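Local structure of endosialidase (Enterobacteria phage phi92, 4HIZ) at the interface of chains A and B. The protein hydrolyses polymers of sialic acid as a phage endosialidase, cleaving both alpha-2,8 and alpha-2,9 linkages within the chain. Residues are numbered along the deposited sequence; one frame, centred on the assembly and turned at random. Chains: chain A/B, Endosialidase.

The interface of chains A and B. Residues chain A 681-683; chain B 674-676, 678.
A:Asn682 pairs with B:Tyr675 in a parallel beta bridge at the C-terminal end of chain A. The backbone N and O of A:Asn682 each hydrogen-bond to chain B. N of A:Asn682 donates to the carbonyl O of B:Val674 at 2.8 Å. The carbonyl O of A:Asn682 accepts from the N of B:Ala676 at 3.0 Å. The side chains of the bridged pair run side by side in the same direction. CB of A:Asn682 lies over the face of the ring of B:Tyr675, 4.0 Å from its centre, as a CH-pi contact. CG of A:Asn682 lies past CD2 and CE2, 3.5 Å from CE2 of B:Tyr675. At the tip, OD1 sits near CD2 and CE2, while ND2 of A:Asn682 meets CE2 of B:Tyr675 at 3.6 Å and reaches towards CZ. CG stands anti to the backbone N (chi1 -166°), which directs the amide past the CD2 and CE2 side of the ring. The amide and ring planes are 24° apart, and the amide is roughly parallel to the ring but displaced beyond CD2 and CE2. On the opposite side of the chain A segment, A:Ile681 turns its CG2 methyl to CB of B:Ala676, 3.7 Å away. The patch is small. It joins the chain A end to its neighbour in the deposited trimer, and probably helps hold the distal end of the intertwined stalk together.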
ATOM      1  N   ILE A 681     -24.717  63.194  17.980  1.00 19.37           N
ATOM      2  CA  ILE A 681     -24.443  61.886  18.583  1.00 19.87           C
ATOM      3  C   ILE A 681     -25.529  61.578  19.609  1.00 20.18           C
ATOM      4  O   ILE A 681     -25.880  62.434  20.423  1.00 21.64           O
ATOM      5  CB  ILE A 681     -23.061  61.864  19.244  1.00 21.10           C
ATOM      6  CG1 ILE A 681     -21.975  61.915  18.166  1.00 21.27           C
ATOM      7  CG2 ILE A 681     -22.862  60.632  20.157  1.00 21.47           C
ATOM      8  CD1 ILE A 681     -20.569  62.108  18.724  1.00 22.98           C
ATOM      9  N   ASN A 682     -26.070  60.367  19.539  1.00 18.80           N
ATOM     10  CA  ASN A 682     -27.062  59.893  20.489  1.00 19.74           C
ATOM     11  C   ASN A 682     -26.365  59.355  21.732  1.00 20.81           C
ATOM     12  O   ASN A 682     -25.587  58.413  21.651  1.00 20.10           O
ATOM     13  CB  ASN A 682     -27.883  58.789  19.829  1.00 20.72           C
ATOM     14  CG  ASN A 682     -29.145  58.451  20.598  1.00 22.49           C
ATOM     15  OD1 ASN A 682     -29.111  58.256  21.812  1.00 24.73           O
ATOM     16  ND2 ASN A 682     -30.270  58.375  19.898  1.00 23.31           N
ATOM     17  N   THR A 683     -26.659  59.932  22.893  1.00 22.20           N
ATOM     18  CA  THR A 683     -25.924  59.562  24.094  1.00 23.61           C
ATOM     19  C   THR A 683     -26.701  58.524  24.891  1.00 24.75           C
ATOM     20  O   THR A 683     -27.713  57.956  24.399  1.00 26.60           O
ATOM     21  CB  THR A 683     -25.624  60.781  24.982  1.00 24.17           C
ATOM     22  OG1 THR A 683     -26.853  61.447  25.306  1.00 25.48           O
ATOM     23  CG2 THR A 683     -24.658  61.746  24.253  1.00 23.43           C
ATOM     24  OXT THR A 683     -26.322  58.230  26.031  1.00 24.22           O
TER
ATOM     25  N   VAL B 674     -24.944  57.784  15.167  1.00 16.13           N
ATOM     26  CA  VAL B 674     -23.798  57.387  16.003  1.00 15.99           C
ATOM     27  C   VAL B 674     -24.200  57.454  17.475  1.00 16.17           C
ATOM     28  O   VAL B 674     -24.743  58.447  17.922  1.00 17.57           O
ATOM     29  CB  VAL B 674     -22.609  58.345  15.742  1.00 17.36           C
ATOM     30  CG1 VAL B 674     -21.376  57.914  16.513  1.00 18.51           C
ATOM     31  CG2 VAL B 674     -22.315  58.401  14.223  1.00 17.70           C
ATOM     32  N   TYR B 675     -23.920  56.393  18.219  1.00 15.93           N
ATOM     33  CA  TYR B 675     -24.225  56.343  19.652  1.00 16.29           C
ATOM     34  C   TYR B 675     -22.943  56.320  20.492  1.00 16.82           C
ATOM     35  O   TYR B 675     -22.091  55.451  20.287  1.00 17.69           O
ATOM     36  CB  TYR B 675     -25.008  55.079  19.974  1.00 17.33           C
ATOM     37  CG  TYR B 675     -26.381  55.010  19.373  1.00 18.88           C
ATOM     38  CD1 TYR B 675     -26.563  54.722  18.019  1.00 21.33           C
ATOM     39  CD2 TYR B 675     -27.504  55.204  20.174  1.00 18.81           C
ATOM     40  CE1 TYR B 675     -27.847  54.636  17.461  1.00 22.64           C
ATOM     41  CE2 TYR B 675     -28.783  55.134  19.629  1.00 21.17           C
ATOM     42  CZ  TYR B 675     -28.941  54.841  18.273  1.00 23.06           C
ATOM     43  OH  TYR B 675     -30.212  54.757  17.751  1.00 24.95           O
ATOM     44  N   ALA B 676     -22.805  57.257  21.438  1.00 16.28           N
ATOM     45  CA  ALA B 676     -21.593  57.344  22.249  1.00 16.25           C
ATOM     46  C   ALA B 676     -21.928  57.931  23.611  1.00 17.34           C
ATOM     47  O   ALA B 676     -22.910  58.669  23.746  1.00 19.30           O
ATOM     48  CB  ALA B 676     -20.512  58.192  21.533  1.00 16.99           C
ATOM     49  N   THR B 678     -20.432  60.190  25.328  1.00 22.91           N
ATOM     50  CA  THR B 678     -20.353  61.649  25.220  1.00 24.12           C
ATOM     51  C   THR B 678     -20.678  62.048  23.793  1.00 23.70           C
ATOM     52  O   THR B 678     -20.246  61.386  22.849  1.00 22.90           O
ATOM     53  CB  THR B 678     -18.986  62.260  25.683  1.00 26.84           C
ATOM     54  OG1 THR B 678     -18.903  63.630  25.253  1.00 30.38           O
ATOM     55  CG2 THR B 678     -17.797  61.510  25.100  1.00 25.35           C
TER